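Local coordinates for cell division control protein Cdc48 (Mycobacterium smegmatis, PDB 5E7P) that binds ADP at two sites and probably hydrolyses ATP, as a AAA-family ATPase related to Cdc48, at residues V40-H43 against P44-A48; G71-G74 against P75-A79; A82-D86 against V87-N91; A92-R95 against E96-V100; P452-H456 against A457-G461. All coordinates share one frame; numbering follows the deposited sequence.

Interactions 1 to 4 lie in the CDC48-type N-terminal domain and reach one mixed sheet. Interaction 5 stands apart, its centre about 26 Å from that of interaction 1, beside the long helix 427-448. Interactions 1 and 3 are strand-to-helix junctions with a side chain on the helix start, a histidine ring in one and a carboxylate in the other. Interaction 5 reverses this: a helix carboxylate reaches back to the N-cap backbone. Interactions 2 and 4 are type II turns at or near the surface. Both pack small apolar side chains; interaction 4 adds a backbone bond across the turn. Interaction 1 is the buried one. Interactions 3 and 4 sit at opposite ends of helix 86-92.

Interaction 1: residues V40-H43 against P44-A48; sequences VRLH and PEVLA
His43 caps the start of helix 44-50 with its ring, bonding to Glu45 and packing on Pro44. This N-cap lies where strand 39-42 ends in the CDC48 N-terminal domain, a member of the double-psi beta-barrel clan. The strand and helix segments run at 88° to each other, which makes the junction a sharp corner. The His43 side chain starts at CB, which is 4.1 Å from Val46 CG2. CG is anti to the backbone N (chi1 -165°), and this brings the ring beside Pro44 and the Glu45 amide. His43 CG then meets Pro44 CD at 3.3 Å. Pro44 CD lies over one ring face, toward its rim, in a CH-pi contact. His43 ND1 accepts from Glu45 N at 3.0 Å, nearly straight at 166° and close to the ring plane. ND1 thus acts as an acceptor, which is consistent with a neutral ring carrying its proton on NE2. CE1 lies 3.9 Å from Glu45 CB. CD2 packs near Val77 O, and NE2, at the tip, is 4.1 Å from Pro44 CD. Pro671, in a loop, also touches His43. The backbone adds a second grip, for His43 O accepts from Leu47 N in the carbonyl plane and more weakly from Val46 N. Together the ring and this carbonyl engage three amides of the first turn. Leu42, the last strand residue, faces the helix and meets it with both methyls. Its CD2 lies 4.3 Å from Val46 CG1, and Leu42 CD1 lies 4.2 Å from Leu47 CD2.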
loop_
_atom_site.group_PDB
_atom_site.type_symbol
_atom_site.label_atom_id
_atom_site.label_comp_id
_atom_site.label_asym_id
_atom_site.label_seq_id
_atom_site.Cartn_x
_atom_site.Cartn_y
_atom_site.Cartn_z
ATOM N N VAL A 40 3.864 12.501 15.632
ATOM C CA VAL A 40 3.771 13.889 16.074
ATOM C C VAL A 40 2.319 14.374 15.976
ATOM O O VAL A 40 1.646 14.147 14.970
ATOM C CB VAL A 40 4.721 14.807 15.265
ATOM C CG1 VAL A 40 4.467 14.665 13.770
ATOM C CG2 VAL A 40 4.583 16.257 15.708
ATOM N N ARG A 41 1.836 15.025 17.031
ATOM C CA ARG A 41 0.439 15.452 17.095
ATOM C C ARG A 41 0.222 16.866 16.549
ATOM O O ARG A 41 0.760 17.844 17.073
ATOM C CB ARG A 41 -0.091 15.349 18.528
ATOM C CG ARG A 41 -0.185 13.931 19.071
ATOM C CD ARG A 41 -1.327 13.163 18.427
ATOM N NE ARG A 41 -1.347 11.763 18.843
ATOM C CZ ARG A 41 -2.069 10.816 18.251
ATOM N NH1 ARG A 41 -2.837 11.115 17.211
ATOM N NH2 ARG A 41 -2.021 9.566 18.694
ATOM N N LEU A 42 -0.583 16.961 15.495
ATOM C CA LEU A 42 -0.875 18.237 14.857
ATOM C C LEU A 42 -2.371 18.523 14.859
ATOM O O LEU A 42 -3.188 17.607 14.762
ATOM C CB LEU A 42 -0.354 18.240 13.419
ATOM C CG LEU A 42 1.158 18.117 13.229
ATOM C CD1 LEU A 42 1.503 17.905 11.763
ATOM C CD2 LEU A 42 1.852 19.352 13.771
ATOM N N HIS A 43 -2.724 19.797 14.971
ATOM C CA HIS A 43 -4.111 20.220 14.853
ATOM C C HIS A 43 -4.579 19.961 13.425
ATOM O O HIS A 43 -3.796 20.081 12.484
ATOM C CB HIS A 43 -4.237 21.705 15.190
ATOM C CG HIS A 43 -5.644 22.156 15.432
ATOM N ND1 HIS A 43 -6.509 22.478 14.411
ATOM C CD2 HIS A 43 -6.336 22.338 16.583
ATOM C CE1 HIS A 43 -7.675 22.838 14.920
ATOM N NE2 HIS A 43 -7.595 22.761 16.235
ATOM N N PRO A 44 -5.854 19.584 13.257
ATOM C CA PRO A 44 -6.406 19.329 11.922
ATOM C C PRO A 44 -6.267 20.520 10.973
ATOM O O PRO A 44 -6.138 20.324 9.764
ATOM C CB PRO A 44 -7.883 19.057 12.208
ATOM C CG PRO A 44 -7.890 18.494 13.585
ATOM C CD PRO A 44 -6.798 19.212 14.326
ATOM N N GLU A 45 -6.295 21.734 11.515
ATOM C CA GLU A 45 -6.148 22.926 10.688
ATOM C C GLU A 45 -4.753 22.997 10.068
ATOM O O GLU A 45 -4.584 23.492 8.952
ATOM C CB GLU A 45 -6.441 24.195 11.489
ATOM C CG GLU A 45 -6.403 25.456 10.647
ATOM C CD GLU A 45 -6.872 26.680 11.401
ATOM O OE1 GLU A 45 -7.229 26.554 12.591
ATOM O OE2 GLU A 45 -6.887 27.769 10.794
ATOM N N VAL A 46 -3.760 22.496 10.796
ATOM C CA VAL A 46 -2.400 22.411 10.276
ATOM C C VAL A 46 -2.348 21.421 9.116
ATOM O O VAL A 46 -1.750 21.699 8.077
ATOM C CB VAL A 46 -1.400 21.986 11.368
ATOM C CG1 VAL A 46 -0.004 21.821 10.783
ATOM C CG2 VAL A 46 -1.391 23.000 12.497
ATOM N N LEU A 47 -2.990 20.270 9.302
ATOM C CA LEU A 47 -3.071 19.252 8.262
ATOM C C LEU A 47 -3.731 19.815 7.009
ATOM O O LEU A 47 -3.294 19.549 5.890
ATOM C CB LEU A 47 -3.853 18.035 8.760
ATOM C CG LEU A 47 -3.273 17.253 9.940
ATOM C CD1 LEU A 47 -4.202 16.106 10.321
ATOM C CD2 LEU A 47 -1.881 16.732 9.615
ATOM N N ALA A 48 -4.784 20.600 7.208
ATOM C CA ALA A 48 -5.492 21.224 6.099
ATOM C C ALA A 48 -4.630 22.291 5.419
ATOM O O ALA A 48 -4.568 22.362 4.192
ATOM C CB ALA A 48 -6.805 21.819 6.581
#

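Interaction 2: residues G71-G74 against P75-A79; sequences GVAG and PGVPA
Val77 carries CG1 anti to its own backbone N (chi1 -177°), which sets that methyl beside Ala73 and sends CG2 toward Gly74. Ala73 CB then lies 4.0 Å from Val77 CB and equally close to Val77 CG1. The two side chains point toward each other across the loop. The other branch, Val77 CG2, rests 3.5 Å from Gly74 O. The backbone brings them together by turning at Pro75 and Gly76. Pro75 has an extended psi of 150°, and Gly76 has a positive phi of 95°. The turn is open in its bonding: Gly74 O and Val77 N are 3.6 Å apart and are not hydrogen-bonded. The Ala73-Val77 packing and the backbone angles of Pro75 and Gly76 are consistent with this shape. Gly74, Pro75 and Gly76 are exposed, while Ala73 is buried at the base. Ala73 bonds through its backbone to Leu42 of the neighbouring strand, and Val77 touches Leu83 beyond the turn. This is a type II beta turn with proline and glycine in its central positions, in the loop linking strands 65-72 and 81-84 of the CDC48 N-terminal domain.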
loop_
_atom_site.group_PDB
_atom_site.type_symbol
_atom_site.label_atom_id
_atom_site.label_comp_id
_atom_site.label_asym_id
_atom_site.label_seq_id
_atom_site.Cartn_x
_atom_site.Cartn_y
_atom_site.Cartn_z
ATOM N N GLY A 71 -0.096 12.651 13.316
ATOM C CA GLY A 71 -1.292 12.155 13.967
ATOM C C GLY A 71 -2.126 13.327 14.444
ATOM O O GLY A 71 -1.582 14.362 14.825
ATOM N N VAL A 72 -3.447 13.177 14.417
ATOM C CA VAL A 72 -4.335 14.258 14.827
ATOM C C VAL A 72 -4.256 14.501 16.332
ATOM O O VAL A 72 -4.372 13.569 17.131
ATOM C CB VAL A 72 -5.794 13.987 14.410
ATOM C CG1 VAL A 72 -6.718 15.057 14.974
ATOM C CG2 VAL A 72 -5.908 13.929 12.895
ATOM N N ALA A 73 -4.047 15.759 16.711
ATOM C CA ALA A 73 -3.956 16.133 18.116
ATOM C C ALA A 73 -5.318 16.051 18.786
ATOM O O ALA A 73 -6.344 16.332 18.166
ATOM C CB ALA A 73 -3.383 17.534 18.254
ATOM N N GLY A 74 -5.322 15.664 20.057
ATOM C CA GLY A 74 -6.549 15.604 20.827
ATOM C C GLY A 74 -7.053 16.992 21.164
ATOM O O GLY A 74 -6.403 17.986 20.837
ATOM N N PRO A 75 -8.220 17.072 21.816
ATOM C CA PRO A 75 -8.777 18.365 22.224
ATOM C C PRO A 75 -7.899 19.030 23.277
ATOM O O PRO A 75 -7.241 18.340 24.055
ATOM C CB PRO A 75 -10.135 17.988 22.823
ATOM C CG PRO A 75 -9.982 16.566 23.244
ATOM C CD PRO A 75 -9.074 15.944 22.227
ATOM N N GLY A 76 -7.887 20.358 23.296
ATOM C CA GLY A 76 -7.074 21.090 24.247
ATOM C C GLY A 76 -5.731 21.476 23.663
ATOM O O GLY A 76 -4.885 22.053 24.349
ATOM N N VAL A 77 -5.529 21.152 22.390
ATOM C CA VAL A 77 -4.300 21.519 21.696
ATOM C C VAL A 77 -4.589 22.537 20.598
ATOM O O VAL A 77 -5.164 22.197 19.562
ATOM C CB VAL A 77 -3.598 20.293 21.086
ATOM C CG1 VAL A 77 -2.284 20.704 20.433
ATOM C CG2 VAL A 77 -3.362 19.234 22.150
ATOM N N PRO A 78 -4.191 23.797 20.830
ATOM C CA PRO A 78 -4.418 24.892 19.881
ATOM C C PRO A 78 -3.702 24.649 18.558
ATOM O O PRO A 78 -2.719 23.910 18.522
ATOM C CB PRO A 78 -3.817 26.106 20.598
ATOM C CG PRO A 78 -2.848 25.536 21.579
ATOM C CD PRO A 78 -3.459 24.246 22.026
ATOM N N ALA A 79 -4.194 25.275 17.492
ATOM C CA ALA A 79 -3.666 25.061 16.146
ATOM C C ALA A 79 -2.183 25.405 16.005
ATOM O O ALA A 79 -1.496 24.860 15.144
ATOM C CB ALA A 79 -4.494 25.833 15.124
#

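Interaction 3: residues A82-D86 against V87-N91; sequences ALLDD and VTLSN
Asp85 and Thr88 meet through one carboxylate oxygen. Asp85 OD1 accepts from Thr88 N at 2.9 Å, the amide coming in nearly in line with the C-O bond. The same oxygen accepts from Thr88 OG1; the modelled separation is very short and its exact value is doubtful. Asp85 is the N-cap of helix 86-92, where edge strand 81-84 of the sheet in the CDC48 N-terminal domain leads into it. Its CG sits between the backbone N and the carbonyl carbon (chi1 50°), which swings the carboxylate back to the helix end. Asp85 O takes Leu89 N at 3.1 Å in a straight bond of 171°. It is also a weak acceptor for Thr88 N.

The next residue opens the helix. Asp86 O accepts from Ser90 N at 3.2 Å. Asp86 OD1 bonds only weakly to Val87 N, while OD2 forms a salt bridge with Arg36. Behind the polar layer, Leu84 faces the helix. Its CD2 touches Thr88 CG2 at 3.6 Å, and its CB lies 3.7 Å from Leu89 CD2. Leu60 of strand 57-61 touches both Leu84 and Thr88. The second Asp85 oxygen, OD2, accepts from Arg36 N. With Thr88 N on OD1, this probably helps to fix the rotation of the carboxylate. With two carboxylates at the amino end of the helix, the local charge probably suits the helix dipole, and Arg36 would offset part of it.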
loop_
_atom_site.group_PDB
_atom_site.type_symbol
_atom_site.label_atom_id
_atom_site.label_comp_id
_atom_site.label_asym_id
_atom_site.label_seq_id
_atom_site.Cartn_x
_atom_site.Cartn_y
_atom_site.Cartn_z
ATOM N N ALA A 82 2.418 21.984 18.193
ATOM C CA ALA A 82 2.708 20.619 17.784
ATOM C C ALA A 82 3.228 19.830 18.980
ATOM O O ALA A 82 4.041 20.333 19.753
ATOM C CB ALA A 82 3.724 20.608 16.665
ATOM N N LEU A 83 2.749 18.600 19.138
ATOM C CA LEU A 83 3.200 17.747 20.233
ATOM C C LEU A 83 4.249 16.752 19.761
ATOM O O LEU A 83 3.987 15.914 18.897
ATOM C CB LEU A 83 2.025 17.008 20.875
ATOM C CG LEU A 83 1.003 17.873 21.609
ATOM C CD1 LEU A 83 -0.009 16.996 22.328
ATOM C CD2 LEU A 83 1.699 18.807 22.583
ATOM N N LEU A 84 5.441 16.852 20.338
ATOM C CA LEU A 84 6.543 15.973 19.981
ATOM C C LEU A 84 6.995 15.191 21.209
ATOM O O LEU A 84 7.025 15.729 22.316
ATOM C CB LEU A 84 7.716 16.781 19.413
ATOM C CG LEU A 84 7.622 17.406 18.014
ATOM C CD1 LEU A 84 6.594 18.526 17.943
ATOM C CD2 LEU A 84 8.984 17.923 17.574
ATOM N N ASP A 85 7.335 13.920 21.018
ATOM C CA ASP A 85 7.894 13.127 22.107
ATOM C C ASP A 85 9.371 13.464 22.303
ATOM O O ASP A 85 9.935 14.263 21.551
ATOM C CB ASP A 85 7.688 11.627 21.870
ATOM C CG ASP A 85 8.136 11.177 20.491
ATOM O OD1 ASP A 85 9.147 11.699 19.983
ATOM O OD2 ASP A 85 7.475 10.287 19.915
ATOM N N ASP A 86 9.995 12.857 23.308
ATOM C CA ASP A 86 11.376 13.184 23.657
ATOM C C ASP A 86 12.373 12.916 22.529
ATOM O O ASP A 86 13.277 13.717 22.295
ATOM C CB ASP A 86 11.805 12.459 24.937
ATOM C CG ASP A 86 11.498 10.973 24.902
ATOM O OD1 ASP A 86 11.360 10.413 23.795
ATOM O OD2 ASP A 86 11.399 10.365 25.989
ATOM N N VAL A 87 12.204 11.798 21.829
ATOM C CA VAL A 87 13.131 11.436 20.759
ATOM C C VAL A 87 12.973 12.315 19.518
ATOM O O VAL A 87 13.946 12.570 18.810
ATOM C CB VAL A 87 13.022 9.944 20.363
ATOM C CG1 VAL A 87 13.528 9.057 21.490
ATOM C CG2 VAL A 87 11.596 9.591 19.991
ATOM N N THR A 88 11.753 12.780 19.262
ATOM C CA THR A 88 11.500 13.642 18.110
ATOM C C THR A 88 12.100 15.026 18.331
ATOM O O THR A 88 12.706 15.599 17.425
ATOM C CB THR A 88 9.995 13.778 17.806
ATOM O OG1 THR A 88 9.414 12.475 17.671
ATOM C CG2 THR A 88 9.781 14.549 16.520
ATOM N N LEU A 89 11.925 15.555 19.539
ATOM C CA LEU A 89 12.537 16.824 19.919
ATOM C C LEU A 89 14.049 16.751 19.741
ATOM O O LEU A 89 14.680 17.706 19.288
ATOM C CB LEU A 89 12.205 17.170 21.372
ATOM C CG LEU A 89 10.779 17.618 21.693
ATOM C CD1 LEU A 89 10.628 17.856 23.186
ATOM C CD2 LEU A 89 10.423 18.874 20.914
ATOM N N SER A 90 14.617 15.605 20.094
ATOM C CA SER A 90 16.048 15.377 19.956
ATOM C C SER A 90 16.456 15.240 18.490
ATOM O O SER A 90 17.464 15.802 18.065
ATOM C CB SER A 90 16.457 14.131 20.743
ATOM O OG SER A 90 17.835 13.856 20.583
ATOM N N ASN A 91 15.666 14.498 17.718
ATOM C CA ASN A 91 15.965 14.278 16.304
ATOM C C ASN A 91 15.832 15.538 15.452
ATOM O O ASN A 91 16.495 15.674 14.424
ATOM C CB ASN A 91 15.082 13.166 15.727
ATOM C CG ASN A 91 15.435 11.795 16.272
ATOM O OD1 ASN A 91 16.517 11.596 16.827
ATOM N ND2 ASN A 91 14.524 10.838 16.110
#

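Interaction 4: residues A92-R95 against E96-V100; sequences AGVR and ENAAV
Val94 makes the apolar contacts with the strand that follows. Its CG1 branch lies 4.0 Å from Ala98 CB. The CG2 branch meets Val100 CG2 at 4.1 Å, the two valines crossing at about a right angle. With CG1 anti to the backbone N (chi1 -176°), each Val94 methyl faces a different part of the strand. There is also a methyl-to-carbonyl approach, with Val94 CG1 3.5 Å from Ala99 O. Arg95 adds a flat-group contact. Its chain bends at chi3, and the guanidinium returns so that Ala98 CB lies over one face, 3.9 Å from Arg95 NH1. The methyl sits toward the rim of the group. The polar contact is a backbone bond, Ala98 N to Arg95 O, at 3.3 Å. The donor stands well above the carbonyl plane, so it does not follow a lone pair. Asn97 has a positive phi of 63° within the turn. Its backbone and that of Ala98 also bond to Ala26 of strand 22-28. Upstream, Val94 N bonds to Leu89 O and Gly93 N to Ser90 O. The chain thus passes from a Schellman motif, with Gly93 as C-prime residue, into a type II beta turn from Arg95 to Ala98 that leads to strand 98-104.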
loop_
_atom_site.group_PDB
_atom_site.type_symbol
_atom_site.label_atom_id
_atom_site.label_comp_id
_atom_site.label_asym_id
_atom_site.label_seq_id
_atom_site.Cartn_x
_atom_site.Cartn_y
_atom_site.Cartn_z
ATOM N N ALA A 92 14.969 16.453 15.881
ATOM C CA ALA A 92 14.705 17.669 15.122
ATOM C C ALA A 92 15.569 18.837 15.594
ATOM O O ALA A 92 15.584 19.897 14.970
ATOM C CB ALA A 92 13.231 18.034 15.204
ATOM N N GLY A 93 16.283 18.637 16.697
ATOM C CA GLY A 93 17.120 19.680 17.260
ATOM C C GLY A 93 16.295 20.846 17.764
ATOM O O GLY A 93 16.637 22.007 17.539
ATOM N N VAL A 94 15.199 20.531 18.445
ATOM C CA VAL A 94 14.300 21.546 18.974
ATOM C C VAL A 94 14.150 21.403 20.486
ATOM O O VAL A 94 13.893 20.310 20.993
ATOM C CB VAL A 94 12.904 21.451 18.325
ATOM C CG1 VAL A 94 12.005 22.576 18.819
ATOM C CG2 VAL A 94 13.019 21.484 16.812
ATOM N N ARG A 95 14.319 22.511 21.202
ATOM C CA ARG A 95 14.097 22.532 22.643
ATOM C C ARG A 95 12.601 22.521 22.934
ATOM O O ARG A 95 11.790 22.809 22.055
ATOM C CB ARG A 95 14.738 23.772 23.266
ATOM C CG ARG A 95 16.254 23.801 23.180
ATOM C CD ARG A 95 16.814 25.156 23.605
ATOM N NE ARG A 95 16.506 26.209 22.638
ATOM C CZ ARG A 95 15.519 27.090 22.771
ATOM N NH1 ARG A 95 15.319 28.008 21.833
ATOM N NH2 ARG A 95 14.732 27.058 23.838
ATOM N N GLU A 96 12.235 22.189 24.168
ATOM C CA GLU A 96 10.830 22.202 24.554
ATOM C C GLU A 96 10.302 23.633 24.559
ATOM O O GLU A 96 11.006 24.559 24.965
ATOM C CB GLU A 96 10.634 21.549 25.923
ATOM C CG GLU A 96 9.179 21.257 26.259
ATOM C CD GLU A 96 9.006 20.601 27.617
ATOM O OE1 GLU A 96 7.847 20.448 28.058
ATOM O OE2 GLU A 96 10.027 20.239 28.241
ATOM N N ASN A 97 9.070 23.800 24.087
ATOM C CA ASN A 97 8.425 25.110 23.974
ATOM C C ASN A 97 9.124 26.065 23.006
ATOM O O ASN A 97 8.890 27.273 23.037
ATOM C CB ASN A 97 8.250 25.768 25.349
ATOM C CG ASN A 97 7.408 24.932 26.290
ATOM O OD1 ASN A 97 7.867 24.530 27.359
ATOM N ND2 ASN A 97 6.167 24.666 25.897
ATOM N N ALA A 98 9.975 25.516 22.142
ATOM C CA ALA A 98 10.646 26.313 21.121
ATOM C C ALA A 98 9.932 26.184 19.777
ATOM O O ALA A 98 8.940 25.466 19.657
ATOM C CB ALA A 98 12.104 25.904 20.995
ATOM N N ALA A 99 10.442 26.882 18.768
ATOM C CA ALA A 99 9.813 26.887 17.452
ATOM C C ALA A 99 10.246 25.692 16.614
ATOM O O ALA A 99 11.402 25.272 16.670
ATOM C CB ALA A 99 10.121 28.188 16.720
ATOM N N VAL A 100 9.310 25.149 15.841
ATOM C CA VAL A 100 9.612 24.057 14.921
ATOM C C VAL A 100 8.975 24.290 13.549
ATOM O O VAL A 100 7.824 24.720 13.449
ATOM C CB VAL A 100 9.177 22.683 15.494
ATOM C CG1 VAL A 100 7.687 22.664 15.802
ATOM C CG2 VAL A 100 9.549 21.558 14.538
#

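Interaction 5: residues P452-H456 against A457-G461; sequences PVLRH and ADLEG
Leu454 packs against Leu459 methyl to methyl, CD2 to CD2 at 4.1 Å, the two side chains crossing at about a right angle. Leu454 also touches Ala441 of helix 427-448, so it contacts both helices. Arg455 comes next, at the N-cap position. Its backbone N donates to Asp458 OD2 at 2.9 Å and 173°, though the place of that oxygen is less sure. A salt bridge from Arg444 reaches the same oxygen. This is the half of a capping box in which the helix side chain turns back to the N-cap amide. Arg455 O accepts from Asp458 N at 3.2 Å, with the donor above the carbonyl plane. The helix begun here, 456-462, follows the long helix 427-448 in a helical region consistent with the lid of a AAA module. Arg455 CG lies between its backbone N and carbonyl carbon (chi1 53°), which lays the methylene 3.8 Å from Asp458 CG. The charged ends do not touch; Arg455 NH2 has a long, weak ion pair with Glu411. His456 opens the helix, and its O accepts from Glu460 N at 3.0 Å. Glu460 CB lies over one face of the ring. His456 NE2 is 3.5 Å from Glu460 OE2, with ring and carboxylate planes 71° apart. The other ring nitrogen, His456 ND1, bonds to Leu413 O.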
loop_
_atom_site.group_PDB
_atom_site.type_symbol
_atom_site.label_atom_id
_atom_site.label_comp_id
_atom_site.label_asym_id
_atom_site.label_seq_id
_atom_site.Cartn_x
_atom_site.Cartn_y
_atom_site.Cartn_z
ATOM N N PRO A 452 -1.247 -8.896 33.160
ATOM C CA PRO A 452 -1.796 -8.172 32.007
ATOM C C PRO A 452 -2.874 -8.953 31.263
ATOM O O PRO A 452 -2.687 -10.126 30.943
ATOM C CB PRO A 452 -0.575 -7.974 31.105
ATOM C CG PRO A 452 0.360 -9.068 31.491
ATOM C CD PRO A 452 0.171 -9.244 32.966
ATOM N N VAL A 453 -3.995 -8.296 30.991
ATOM C CA VAL A 453 -5.082 -8.917 30.242
ATOM C C VAL A 453 -5.704 -7.932 29.249
ATOM O O VAL A 453 -6.231 -6.887 29.635
ATOM C CB VAL A 453 -6.154 -9.514 31.183
ATOM C CG1 VAL A 453 -6.537 -8.519 32.277
ATOM C CG2 VAL A 453 -7.371 -9.961 30.390
ATOM N N LEU A 454 -5.628 -8.273 27.966
ATOM C CA LEU A 454 -6.082 -7.387 26.897
ATOM C C LEU A 454 -7.577 -7.087 26.944
ATOM O O LEU A 454 -8.402 -7.991 27.061
ATOM C CB LEU A 454 -5.721 -7.966 25.528
ATOM C CG LEU A 454 -4.539 -7.329 24.797
ATOM C CD1 LEU A 454 -3.232 -7.670 25.494
ATOM C CD2 LEU A 454 -4.509 -7.762 23.338
ATOM N N ARG A 455 -7.915 -5.807 26.845
ATOM C CA ARG A 455 -9.307 -5.386 26.764
ATOM C C ARG A 455 -9.530 -4.563 25.500
ATOM O O ARG A 455 -8.581 -4.261 24.778
ATOM C CB ARG A 455 -9.702 -4.592 28.009
ATOM C CG ARG A 455 -8.787 -3.422 28.313
ATOM C CD ARG A 455 -9.101 -2.816 29.671
ATOM N NE ARG A 455 -8.994 -3.802 30.744
ATOM C CZ ARG A 455 -9.084 -3.511 32.037
ATOM N NH1 ARG A 455 -9.276 -2.256 32.425
ATOM N NH2 ARG A 455 -8.975 -4.474 32.943
ATOM N N HIS A 456 -10.784 -4.209 25.236
ATOM C CA HIS A 456 -11.136 -3.458 24.035
ATOM C C HIS A 456 -10.469 -2.088 24.000
ATOM O O HIS A 456 -10.124 -1.583 22.931
ATOM C CB HIS A 456 -12.650 -3.293 23.929
ATOM C CG HIS A 456 -13.082 -2.429 22.787
ATOM N ND1 HIS A 456 -13.054 -2.857 21.478
ATOM C CD2 HIS A 456 -13.540 -1.155 22.757
ATOM C CE1 HIS A 456 -13.483 -1.888 20.690
ATOM N NE2 HIS A 456 -13.785 -0.843 21.441
ATOM N N ALA A 457 -10.293 -1.494 25.177
ATOM C CA ALA A 457 -9.671 -0.181 25.295
ATOM C C ALA A 457 -8.264 -0.164 24.702
ATOM O O ALA A 457 -7.855 0.817 24.081
ATOM C CB ALA A 457 -9.639 0.256 26.751
ATOM N N ASP A 458 -7.535 -1.258 24.890
ATOM C CA ASP A 458 -6.157 -1.364 24.419
ATOM C C ASP A 458 -6.070 -1.377 22.898
ATOM O O ASP A 458 -5.233 -0.692 22.310
ATOM C CB ASP A 458 -5.502 -2.625 24.981
ATOM C CG ASP A 458 -5.586 -2.696 26.488
ATOM O OD1 ASP A 458 -5.493 -1.635 27.142
ATOM O OD2 ASP A 458 -5.749 -3.813 27.022
ATOM N N LEU A 459 -6.934 -2.166 22.266
ATOM C CA LEU A 459 -6.947 -2.270 20.813
ATOM C C LEU A 459 -7.397 -0.960 20.183
ATOM O O LEU A 459 -6.813 -0.503 19.201
ATOM C CB LEU A 459 -7.849 -3.417 20.357
ATOM C CG LEU A 459 -7.461 -4.810 20.859
ATOM C CD1 LEU A 459 -8.304 -5.874 20.182
ATOM C CD2 LEU A 459 -5.982 -5.078 20.639
ATOM N N GLU A 460 -8.434 -0.358 20.753
ATOM C CA GLU A 460 -8.933 0.920 20.262
ATOM C C GLU A 460 -7.905 2.025 20.476
ATOM O O GLU A 460 -7.757 2.918 19.642
ATOM C CB GLU A 460 -10.255 1.283 20.939
ATOM C CG GLU A 460 -10.838 2.610 20.485
ATOM C CD GLU A 460 -12.294 2.771 20.876
ATOM O OE1 GLU A 460 -12.562 3.290 21.982
ATOM O OE2 GLU A 460 -13.167 2.373 20.074
ATOM N N GLY A 461 -7.193 1.956 21.598
ATOM C CA GLY A 461 -6.131 2.903 21.890
ATOM C C GLY A 461 -4.963 2.729 20.938
ATOM O O GLY A 461 -4.275 3.691 20.594
#